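PDB 6YHH: beta-N-acetylglucosaminidase-like protein Glycoside hydrolase family 20, which probably hydrolyses terminal beta-linked N-acetylhexosamine residues, as a chitobiase of bacterial chitin degradation would. Local coordinates for residues A[412-417]-A[466-471]; A[147-152]-A[446-451]; A[422-427]-A[471-476]; A[459-464]-A[501-506]. All blocks are in the same frame, centred on the assembly; numbering follows the deposited sequence. Where two conformers were deposited one is given.

Contact 1. Residues A[412-417]-A[466-471]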
# COMPACT_ATOMS: atom_id res chain seq x y z
N PHE A 412 6.24 -11.38 23.80
CA PHE A 412 5.50 -11.00 22.60
C PHE A 412 6.25 -9.82 21.87
O PHE A 412 5.62 -9.00 21.17
CB PHE A 412 4.09 -10.52 22.95
CG PHE A 412 3.18 -11.55 23.61
CD1 PHE A 412 3.04 -12.83 23.12
CD2 PHE A 412 2.38 -11.19 24.68
CE1 PHE A 412 2.09 -13.70 23.66
CE2 PHE A 412 1.49 -12.07 25.24
CZ PHE A 412 1.34 -13.35 24.74
N TYR A 413 7.58 -9.88 21.94
CA TYR A 413 8.45 -8.87 21.30
C TYR A 413 8.72 -9.30 19.85
O TYR A 413 9.82 -9.74 19.51
CB TYR A 413 9.72 -8.64 22.11
CG TYR A 413 9.49 -7.57 23.16
CD1 TYR A 413 8.48 -7.70 24.10
CD2 TYR A 413 10.25 -6.40 23.18
CE1 TYR A 413 8.24 -6.69 25.02
CE2 TYR A 413 10.05 -5.42 24.17
CZ TYR A 413 8.98 -5.54 24.99
OH TYR A 413 8.70 -4.50 25.86
N ILE A 414 7.70 -9.11 19.00
CA ILE A 414 7.72 -9.59 17.59
C ILE A 414 8.83 -8.88 16.77
O ILE A 414 9.30 -9.42 15.78
CB ILE A 414 6.34 -9.37 16.92
CG1 ILE A 414 5.75 -8.01 17.20
CG2 ILE A 414 5.33 -10.35 17.43
CD1 ILE A 414 4.56 -7.66 16.33
N ASP A 415 9.29 -7.69 17.20
CA ASP A 415 10.34 -7.03 16.50
C ASP A 415 11.65 -7.74 16.51
O ASP A 415 12.50 -7.48 15.64
CB ASP A 415 10.52 -5.60 17.07
CG ASP A 415 10.94 -5.61 18.50
OD1 ASP A 415 10.23 -6.26 19.30
OD2 ASP A 415 11.98 -4.97 18.86
N LEU A 416 11.88 -8.67 17.48
CA LEU A 416 13.18 -9.30 17.64
C LEU A 416 13.36 -10.50 16.72
O LEU A 416 14.36 -11.20 16.78
CB LEU A 416 13.32 -9.67 19.14
CG LEU A 416 13.30 -8.41 20.05
CD1 LEU A 416 13.45 -8.86 21.53
CD2 LEU A 416 14.26 -7.30 19.67
N MET A 417 12.31 -10.80 15.97
CA MET A 417 12.37 -11.82 14.90
C MET A 417 12.49 -13.25 15.39
O MET A 417 13.01 -14.14 14.68
CB MET A 417 13.44 -11.49 13.82
CG MET A 417 13.35 -10.05 13.30
SD MET A 417 11.69 -9.50 12.89
CE MET A 417 11.37 -10.47 11.44
N PRO A 466 2.60 -13.05 9.77
CA PRO A 466 1.45 -13.56 10.48
C PRO A 466 1.69 -13.92 11.93
O PRO A 466 0.77 -14.46 12.60
CB PRO A 466 1.12 -14.84 9.71
CG PRO A 466 2.50 -15.34 9.34
CD PRO A 466 3.29 -14.09 9.01
N ARG A 467 2.83 -13.64 12.52
CA ARG A 467 3.06 -14.02 13.89
C ARG A 467 2.08 -13.44 14.89
O ARG A 467 1.74 -14.13 15.89
CB ARG A 467 4.51 -13.81 14.36
CG ARG A 467 5.55 -14.68 13.63
CD ARG A 467 7.03 -14.48 13.98
NE ARG A 467 7.38 -13.11 13.55
CZ ARG A 467 8.14 -12.28 14.20
NH1 ARG A 467 8.84 -12.66 15.24
NH2 ARG A 467 8.20 -11.02 13.78
N THR A 468 1.63 -12.21 14.70
CA THR A 468 0.68 -11.62 15.62
C THR A 468 -0.69 -12.35 15.60
O THR A 468 -1.44 -12.27 16.55
CB THR A 468 0.59 -10.12 15.38
OG1 THR A 468 1.94 -9.63 15.58
CG2 THR A 468 -0.38 -9.46 16.32
N ALA A 469 -0.96 -13.07 14.51
CA ALA A 469 -2.20 -13.88 14.42
C ALA A 469 -2.16 -15.04 15.37
O ALA A 469 -3.16 -15.35 16.01
CB ALA A 469 -2.53 -14.26 13.00
N ALA A 470 -0.97 -15.65 15.56
CA ALA A 470 -0.78 -16.68 16.58
C ALA A 470 -0.90 -16.11 18.00
O ALA A 470 -1.49 -16.71 18.86
CB ALA A 470 0.52 -17.42 16.35
N ILE A 471 -0.38 -14.89 18.20
CA ILE A 471 -0.53 -14.22 19.44
C ILE A 471 -2.02 -13.94 19.71
O ILE A 471 -2.48 -14.13 20.88
CB ILE A 471 0.32 -12.95 19.51
CG1 ILE A 471 1.79 -13.35 19.49
CG2 ILE A 471 -0.01 -12.09 20.73
CD1 ILE A 471 2.74 -12.17 19.30
O HOH W 1 10.10 -11.86 17.76

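Contact 2. Residues A[147-152]-A[446-451]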
# COMPACT_ATOMS: atom_id res chain seq x y z
N ARG A 147 -6.40 -7.53 24.42
CA ARG A 147 -5.76 -8.32 23.38
C ARG A 147 -5.21 -7.33 22.33
O ARG A 147 -5.93 -6.87 21.44
CB ARG A 147 -6.72 -9.31 22.75
CG ARG A 147 -7.44 -10.14 23.82
CD ARG A 147 -8.40 -11.12 23.23
NE ARG A 147 -9.36 -10.53 22.31
CZ ARG A 147 -10.41 -9.81 22.67
NH1 ARG A 147 -10.74 -9.70 23.97
NH2 ARG A 147 -11.15 -9.24 21.79
N GLY A 148 -3.93 -6.97 22.51
CA GLY A 148 -3.37 -5.78 21.91
C GLY A 148 -2.17 -5.93 20.96
O GLY A 148 -1.42 -6.93 20.99
N LEU A 149 -2.06 -4.94 20.11
CA LEU A 149 -0.81 -4.66 19.35
C LEU A 149 -0.38 -3.24 19.70
O LEU A 149 -1.20 -2.33 19.59
CB LEU A 149 -1.03 -4.69 17.80
CG LEU A 149 0.18 -4.39 16.92
CD1 LEU A 149 1.32 -5.37 17.02
CD2 LEU A 149 -0.29 -4.26 15.45
N MET A 150 0.91 -3.09 20.00
CA MET A 150 1.57 -1.81 20.13
C MET A 150 2.26 -1.47 18.80
O MET A 150 3.04 -2.27 18.32
CB MET A 150 2.57 -1.77 21.24
CG MET A 150 3.03 -0.35 21.51
SD MET A 150 4.65 -0.26 22.28
CE MET A 150 5.51 -0.64 20.75
N LEU A 151 2.01 -0.29 18.27
CA LEU A 151 2.75 0.23 17.08
C LEU A 151 3.66 1.39 17.47
O LEU A 151 3.18 2.37 18.09
CB LEU A 151 1.78 0.71 16.01
CG LEU A 151 2.35 1.27 14.68
CD1 LEU A 151 1.37 1.01 13.49
CD2 LEU A 151 2.64 2.75 14.77
N ASP A 152 4.95 1.22 17.26
CA ASP A 152 5.99 2.29 17.50
C ASP A 152 6.01 3.20 16.31
O ASP A 152 6.46 2.82 15.19
CB ASP A 152 7.31 1.60 17.74
CG ASP A 152 8.50 2.50 17.88
OD1 ASP A 152 8.39 3.77 17.79
OD2 ASP A 152 9.61 1.92 18.03
N GLY A 446 -2.71 -9.41 27.15
CA GLY A 446 -1.35 -9.27 26.61
C GLY A 446 -1.34 -8.40 25.39
O GLY A 446 -2.40 -8.06 24.83
N GLU A 447 -0.11 -8.07 24.98
CA GLU A 447 0.08 -7.25 23.83
C GLU A 447 1.38 -7.54 23.09
O GLU A 447 2.45 -7.51 23.70
CB GLU A 447 0.01 -5.85 24.34
CG GLU A 447 0.17 -4.79 23.38
CD GLU A 447 -0.03 -3.42 24.11
OE1 GLU A 447 0.98 -2.70 24.22
OE2 GLU A 447 -1.17 -3.07 24.55
N ALA A 448 1.24 -7.73 21.79
CA ALA A 448 2.42 -7.83 20.87
C ALA A 448 2.97 -6.42 20.72
O ALA A 448 2.17 -5.46 20.54
CB ALA A 448 2.01 -8.39 19.53
N THR A 449 4.29 -6.28 20.78
CA THR A 449 4.90 -4.97 20.66
C THR A 449 5.76 -4.85 19.42
O THR A 449 6.82 -5.44 19.34
CB THR A 449 5.80 -4.58 21.85
OG1 THR A 449 6.86 -5.56 22.02
CG2 THR A 449 4.99 -4.49 23.13
N MET A 450 5.30 -4.09 18.44
CA MET A 450 6.09 -3.83 17.23
C MET A 450 6.89 -2.55 17.30
O MET A 450 6.45 -1.46 16.85
CB MET A 450 5.26 -3.81 15.96
CG MET A 450 6.16 -3.80 14.71
SD MET A 450 7.25 -5.24 14.61
CE MET A 450 8.51 -4.55 13.53
N TRP A 451 8.03 -2.66 17.95
CA TRP A 451 9.08 -1.65 17.96
C TRP A 451 9.65 -1.50 16.52
O TRP A 451 9.79 -2.50 15.81
CB TRP A 451 10.15 -1.96 18.93
CG TRP A 451 9.66 -2.18 20.32
CD1 TRP A 451 9.43 -3.37 20.93
CD2 TRP A 451 9.11 -1.19 21.19
NE1 TRP A 451 8.85 -3.18 22.18
CE2 TRP A 451 8.60 -1.85 22.33
CE3 TRP A 451 8.98 0.17 21.10
CZ2 TRP A 451 8.10 -1.16 23.43
CZ3 TRP A 451 8.49 0.87 22.18
CH2 TRP A 451 8.04 0.22 23.32

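Contact 3. Residues A[422-427]-A[471-476]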
# COMPACT_ATOMS: atom_id res chain seq x y z
N SER A 422 7.74 -19.38 19.97
CA SER A 422 8.09 -18.70 21.22
C SER A 422 6.98 -17.71 21.64
O SER A 422 6.71 -17.59 22.83
CB SER A 422 9.41 -17.94 21.11
OG SER A 422 9.24 -16.84 20.26
N HIS A 423 6.33 -17.06 20.69
CA HIS A 423 5.23 -16.19 21.00
C HIS A 423 3.90 -16.93 21.29
O HIS A 423 3.17 -16.55 22.20
CB HIS A 423 5.05 -15.15 19.84
CG HIS A 423 6.27 -14.39 19.58
ND1 HIS A 423 6.90 -13.65 20.55
CD2 HIS A 423 6.94 -14.14 18.43
CE1 HIS A 423 7.96 -13.05 20.03
NE2 HIS A 423 8.00 -13.34 18.75
N TYR A 424 3.64 -18.01 20.53
CA TYR A 424 2.38 -18.74 20.66
C TYR A 424 2.26 -19.40 21.99
O TYR A 424 1.16 -19.46 22.53
CB TYR A 424 2.32 -19.80 19.56
CG TYR A 424 1.00 -20.54 19.46
CD1 TYR A 424 -0.17 -19.85 19.34
CD2 TYR A 424 0.97 -21.92 19.59
CE1 TYR A 424 -1.37 -20.53 19.21
CE2 TYR A 424 -0.19 -22.64 19.49
CZ TYR A 424 -1.36 -21.96 19.32
OH TYR A 424 -2.53 -22.63 19.22
N LEU A 425 3.38 -19.83 22.55
CA LEU A 425 3.35 -20.59 23.85
C LEU A 425 3.57 -19.69 25.01
O LEU A 425 3.44 -20.09 26.16
CB LEU A 425 4.36 -21.68 23.79
CG LEU A 425 4.02 -22.70 22.68
CD1 LEU A 425 5.11 -23.76 22.62
CD2 LEU A 425 2.59 -23.29 22.75
N ASN A 426 3.76 -18.38 24.77
CA ASN A 426 3.92 -17.46 25.85
C ASN A 426 2.56 -17.12 26.47
O ASN A 426 1.70 -16.60 25.81
CB ASN A 426 4.50 -16.16 25.28
CG ASN A 426 4.89 -15.13 26.32
OD1 ASN A 426 5.74 -15.39 27.17
ND2 ASN A 426 4.35 -13.88 26.19
N ASP A 427 2.33 -17.34 27.74
CA ASP A 427 0.96 -17.20 28.28
C ASP A 427 0.91 -16.13 29.35
O ASP A 427 1.77 -16.14 30.27
CB ASP A 427 0.57 -18.55 28.86
CG ASP A 427 -0.92 -18.67 29.13
OD1 ASP A 427 -1.45 -17.96 29.97
OD2 ASP A 427 -1.57 -19.41 28.44
N ILE A 471 -0.38 -14.89 18.20
CA ILE A 471 -0.53 -14.22 19.44
C ILE A 471 -2.02 -13.94 19.71
O ILE A 471 -2.48 -14.13 20.88
CB ILE A 471 0.32 -12.95 19.51
CG1 ILE A 471 1.79 -13.35 19.49
CG2 ILE A 471 -0.01 -12.09 20.73
CD1 ILE A 471 2.74 -12.17 19.30
N ALA A 472 -2.77 -13.53 18.69
CA ALA A 472 -4.19 -13.30 18.83
C ALA A 472 -4.85 -14.54 19.37
O ALA A 472 -5.77 -14.46 20.20
CB ALA A 472 -4.83 -12.83 17.54
N GLU A 473 -4.46 -15.71 18.83
CA GLU A 473 -5.06 -16.97 19.32
C GLU A 473 -4.72 -17.22 20.80
O GLU A 473 -5.62 -17.56 21.64
CB GLU A 473 -4.65 -18.14 18.48
CG GLU A 473 -5.06 -19.48 19.11
CD GLU A 473 -5.22 -20.52 18.04
OE1 GLU A 473 -4.35 -21.42 17.92
OE2 GLU A 473 -6.16 -20.36 17.20
N ARG A 474 -3.48 -16.97 21.19
CA ARG A 474 -3.17 -17.08 22.61
C ARG A 474 -4.00 -16.18 23.50
O ARG A 474 -4.34 -16.53 24.65
CB ARG A 474 -1.68 -16.87 22.87
CG ARG A 474 -1.23 -17.00 24.34
CD ARG A 474 -1.57 -18.33 25.03
NE ARG A 474 -1.06 -19.40 24.20
CZ ARG A 474 -1.78 -20.41 23.71
NH1 ARG A 474 -3.06 -20.66 24.00
NH2 ARG A 474 -1.16 -21.19 22.89
N LEU A 475 -4.34 -15.01 23.04
CA LEU A 475 -4.99 -14.04 23.86
C LEU A 475 -6.51 -14.26 23.90
O LEU A 475 -7.15 -13.80 24.83
CB LEU A 475 -4.64 -12.63 23.37
CG LEU A 475 -3.15 -12.32 23.54
CD1 LEU A 475 -2.90 -10.91 22.96
CD2 LEU A 475 -2.61 -12.52 24.94
N TRP A 476 -7.06 -14.97 22.91
CA TRP A 476 -8.53 -15.20 22.84
C TRP A 476 -8.91 -16.62 23.25
O TRP A 476 -9.86 -16.83 24.02
CB TRP A 476 -9.00 -14.92 21.39
CG TRP A 476 -10.47 -15.27 21.17
CD1 TRP A 476 -11.00 -16.52 21.08
CD2 TRP A 476 -11.55 -14.36 21.07
NE1 TRP A 476 -12.39 -16.43 20.95
CE2 TRP A 476 -12.73 -15.11 20.92
CE3 TRP A 476 -11.64 -12.96 21.05
CZ2 TRP A 476 -13.99 -14.52 20.83
CZ3 TRP A 476 -12.91 -12.38 20.95
CH2 TRP A 476 -14.07 -13.16 20.84

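Contact 4. Residues A[459-464]-A[501-506]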
# COMPACT_ATOMS: atom_id res chain seq x y z
N THR A 459 8.22 -2.56 5.30
CA THR A 459 8.48 -3.86 5.86
C THR A 459 7.68 -4.18 7.17
O THR A 459 7.70 -5.32 7.61
CB THR A 459 9.96 -4.17 6.17
OG1 THR A 459 10.46 -3.25 7.14
CG2 THR A 459 10.79 -4.00 4.94
N PHE A 460 6.97 -3.18 7.70
CA PHE A 460 6.20 -3.26 8.94
C PHE A 460 5.30 -4.51 8.98
O PHE A 460 5.42 -5.37 9.88
CB PHE A 460 5.30 -2.04 9.09
CG PHE A 460 4.59 -1.99 10.40
CD1 PHE A 460 5.21 -1.42 11.50
CD2 PHE A 460 3.29 -2.44 10.55
CE1 PHE A 460 4.65 -1.38 12.74
CE2 PHE A 460 2.66 -2.41 11.77
CZ PHE A 460 3.31 -1.84 12.88
N ASP A 461 4.46 -4.68 7.96
CA ASP A 461 3.51 -5.80 7.98
C ASP A 461 4.22 -7.19 7.93
O ASP A 461 3.74 -8.14 8.61
CB ASP A 461 2.51 -5.71 6.85
CG ASP A 461 1.59 -4.54 6.94
OD1 ASP A 461 1.53 -3.92 7.97
OD2 ASP A 461 0.89 -4.29 5.89
N SER A 462 5.38 -7.28 7.23
CA SER A 462 6.11 -8.52 7.19
C SER A 462 6.65 -8.94 8.55
O SER A 462 6.97 -10.13 8.80
CB SER A 462 7.28 -8.46 6.20
OG SER A 462 8.35 -7.69 6.63
N ARG A 463 6.89 -7.96 9.39
CA ARG A 463 7.33 -8.24 10.79
C ARG A 463 6.12 -8.60 11.68
O ARG A 463 6.17 -9.55 12.51
CB ARG A 463 8.12 -7.02 11.32
CG ARG A 463 9.61 -7.09 10.95
CD ARG A 463 9.93 -7.25 9.48
NE ARG A 463 11.37 -7.50 9.29
CZ ARG A 463 11.86 -8.34 8.37
NH1 ARG A 463 11.08 -8.86 7.42
NH2 ARG A 463 13.19 -8.59 8.35
N VAL A 464 5.04 -7.85 11.58
CA VAL A 464 3.86 -8.07 12.46
C VAL A 464 3.12 -9.36 12.13
O VAL A 464 2.73 -10.08 13.06
CB VAL A 464 2.91 -6.86 12.42
CG1 VAL A 464 1.70 -7.05 13.31
CG2 VAL A 464 3.70 -5.66 12.89
N LEU A 501 -7.16 -7.03 3.14
CA LEU A 501 -7.24 -5.83 3.95
C LEU A 501 -6.03 -4.90 3.66
O LEU A 501 -5.87 -3.87 4.31
CB LEU A 501 -7.20 -6.25 5.44
CG LEU A 501 -8.32 -7.21 5.83
CD1 LEU A 501 -8.15 -7.70 7.27
CD2 LEU A 501 -9.69 -6.65 5.56
N GLY A 502 -5.24 -5.22 2.65
CA GLY A 502 -4.09 -4.40 2.25
C GLY A 502 -2.80 -4.76 2.91
O GLY A 502 -1.76 -4.13 2.65
N LEU A 503 -2.80 -5.76 3.78
CA LEU A 503 -1.54 -6.09 4.48
C LEU A 503 -0.47 -6.53 3.50
O LEU A 503 -0.73 -7.24 2.51
CB LEU A 503 -1.78 -7.21 5.58
CG LEU A 503 -2.32 -6.73 6.94
CD1 LEU A 503 -1.73 -5.55 7.62
CD2 LEU A 503 -3.73 -6.20 6.71
N THR A 504 0.76 -6.12 3.72
CA THR A 504 1.80 -6.17 2.68
C THR A 504 2.80 -7.25 2.97
O THR A 504 3.83 -7.32 2.32
CB THR A 504 2.62 -4.88 2.60
OG1 THR A 504 3.42 -4.67 3.78
CG2 THR A 504 1.73 -3.63 2.43
N HIS A 505 2.54 -8.09 3.96
CA HIS A 505 3.57 -9.05 4.40
C HIS A 505 4.12 -9.96 3.29
O HIS A 505 5.31 -10.21 3.21
CB HIS A 505 3.12 -9.86 5.60
CG HIS A 505 1.79 -10.51 5.44
ND1 HIS A 505 0.65 -9.78 5.20
CD2 HIS A 505 1.41 -11.81 5.54
CE1 HIS A 505 -0.37 -10.61 5.07
NE2 HIS A 505 0.05 -11.84 5.35
N ILE A 506 3.26 -10.42 2.42
CA ILE A 506 3.65 -11.31 1.31
C ILE A 506 4.09 -10.44 0.13
O ILE A 506 5.16 -10.67 -0.48
CB ILE A 506 2.49 -12.27 0.91
CG1 ILE A 506 2.07 -13.12 2.13
CG2 ILE A 506 2.95 -13.20 -0.18
CD1 ILE A 506 0.72 -13.76 2.00
O HOH W 2 3.92 -2.84 5.76
O HOH W 3 5.76 -5.78 4.51

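Contact 1. Residues A[412-417]-A[466-471]
In the TIM-barrel catalytic domain of this GH20 enzyme, the loop that follows strand 406-408 folds back over the first turns of helix 467-476, and a buried arginine ties the two together. R467 leaves the helix with CG anti to its carbonyl carbon and bends at chi3 (-65°), which brings the guanidinium edge to the carbonyl of I414 in a short 3-10 segment. NH2 gives the main bond, 2.8 Å from I414 O, close to the guanidinium plane but with the nitrogen above the carbonyl plane; NH1 adds a weak bond to the same oxygen. A water joins R467 NH1 to Y413 O, on the residue at the centre of an inverse gamma turn, so loop oxygens on successive residues are held from one cation. The M417 side chain crosses that of R467 at about a right angle, its SD 3.9 Å from R467 NH2. An alanine in place of R467 would remove these bonds and the water link, which would probably loosen the turn against the helix. Farther along the helix the contact becomes mostly apolar. I414 lays CD1 3.4 Å from T468 OG1, a hydroxyl bonded to V464 O, and its CG2 meets I471 CD1 at 3.7 Å. I471 CG2 makes a CH-pi contact over one face of the F412 ring, 4.1 Å from the centroid and offset toward the rim. Strand 443-450 packs against I414 and I471, helix 420-424 lies against R467 and I471, and helix 484-497 touches A469 and A470.

Contact 2. Residues A[147-152]-A[446-451]
M150 and W451 form the apolar centre where two neighbouring parallel barrel strands, 146-152 and 443-450, come to an end. M150 has CG anti to the backbone N and bends only at chi3 (76°), which lays its CE 3.4 Å from the centroid of the six-membered ring of W451, almost on the ring normal, with SD over the same face in a Met-aromatic contact. On the other side of the sheet L149 CD1 reaches A448 CB at 4.0 Å. Between these layers runs a parallel ladder of five backbone bonds; the shortest, M150 N to A448 O at 2.7 Å, lies nearly along the C=O axis. A side-chain carbon on G148 would run into E447 OE2, so the bare backbone lets the extended glutamate pass along it before OE1 bonds H179. At the polar edge D152 OD2 lies in the plane of the indole, 3.6 Å from W451 CE3; it pairs with R155 while OD1 takes the N-H of S154. W451 also lies near the predicted proton donor E317 and a bound Tris molecule, probably from the crystallisation liquor. The methionine on its face and the carboxylate at its rim are therefore likely to fix this ring in the pocket.

Contact 3. Residues A[422-427]-A[471-476]
R474 and Y424 bury more surface than any other residues where the end of helix 420-424 meets helix 467-476. R474 sets CG anti to its backbone N and then bends at chi2 and chi3, turning the guanidinium back against one face of the tyrosine. It grips Y424 O side-on, with NE at 2.8 Å nearly along the C=O axis and NH2 at 2.9 Å above the carbonyl plane. The same NH2 lies over the centre of the Y424 ring, 3.6 Å above its plane, in a cation-pi contact whose two planes are 46° apart. Backbone carbonyl and aromatic face of one residue thus hold one cation, and NH2 also donates to I481 O. Y424 carries its ring across with CG anti to the backbone N (chi1 -173°), and its hydroxyl donates to E473 OE1 at 2.5 Å, using the anti lone pair of that oxygen. E473 spends its other oxygen on R490 of helix 484-497 and on W12 N. D427 OD2 lies 4.3 Å from R474 NE, well out of the guanidinium plane; it pairs with R143, and OD1 accepts from M429 N. N426 O, buried 3.3 Å from R474 CG, has no partner in the model. Earlier along both segments, H423 CB rests against I471 CG1. The very short tyrosine-glutamate bond, with arginines near both partners, is consistent with a charged E473 carboxylate and a strongly polarised phenol.

Contact 4. Residues A[459-464]-A[501-506]
The close-packed part of this contact is gathered round one carboxylate oxygen, D461 OD2. D461 turns CG anti to its carbonyl carbon (chi1 -66°), so that OD2 meets T504 N at 2.8 Å through its anti lone pair. L503 crosses at about a right angle and sets CD1 3.4 Å from the same D461 OD2, while R165 of helix 160-172 supplies the opposite charge in a salt bridge. A backbone N-H and an arginine on one oxygen probably favour the ionised form. An alanine in place of D461 would remove the bond to T504 N and the counter-charge to R165, which would probably loosen the 501-506 link on the helix. Packing is also tight where the backbones come nearest, S462 CA to H505 CA at 3.8 Å; H505 touches with carbon alone, and its ring leads off to S495 O. The two parts joined are helix 460-464, which follows barrel strand 443-450, and the irregular link 501-506 between helices 484-497 and 507-517. The looser side is that of T504 OG1, where water mediates. This hydroxyl meets two waters, each 2.7 Å away: one accepts from D461 N, the other weakly from S462 N. S462 turns its OG back within its own segment, donating to T459 O at 2.6 Å and accepting from R463 NH1. I506 points away from the helix and packs on R514 of the second subunit.

How the contacts relate
All four contacts are largely buried, but they differ with depth. Contact 2 is the barrel wall itself, two parallel strands held by backbone bonds and apolar side chains. Contact 1 lies just outside it: F412 O probably bonds T449 N, and Y413 packs on W451. Contacts 1 and 3 share I471 and use opposite ends of helix 467-476, each with an arginine on a backbone carbonyl, helped by a water in contact 1 and by an aromatic face in contact 3, where, unlike contact 1, one touching residue is exposed. Contact 4 reaches the wall where F460 and V464 pack on M450. It stands apart from contact 3, nearest atoms about 7 Å away, and relies on a carboxylate and bridging waters.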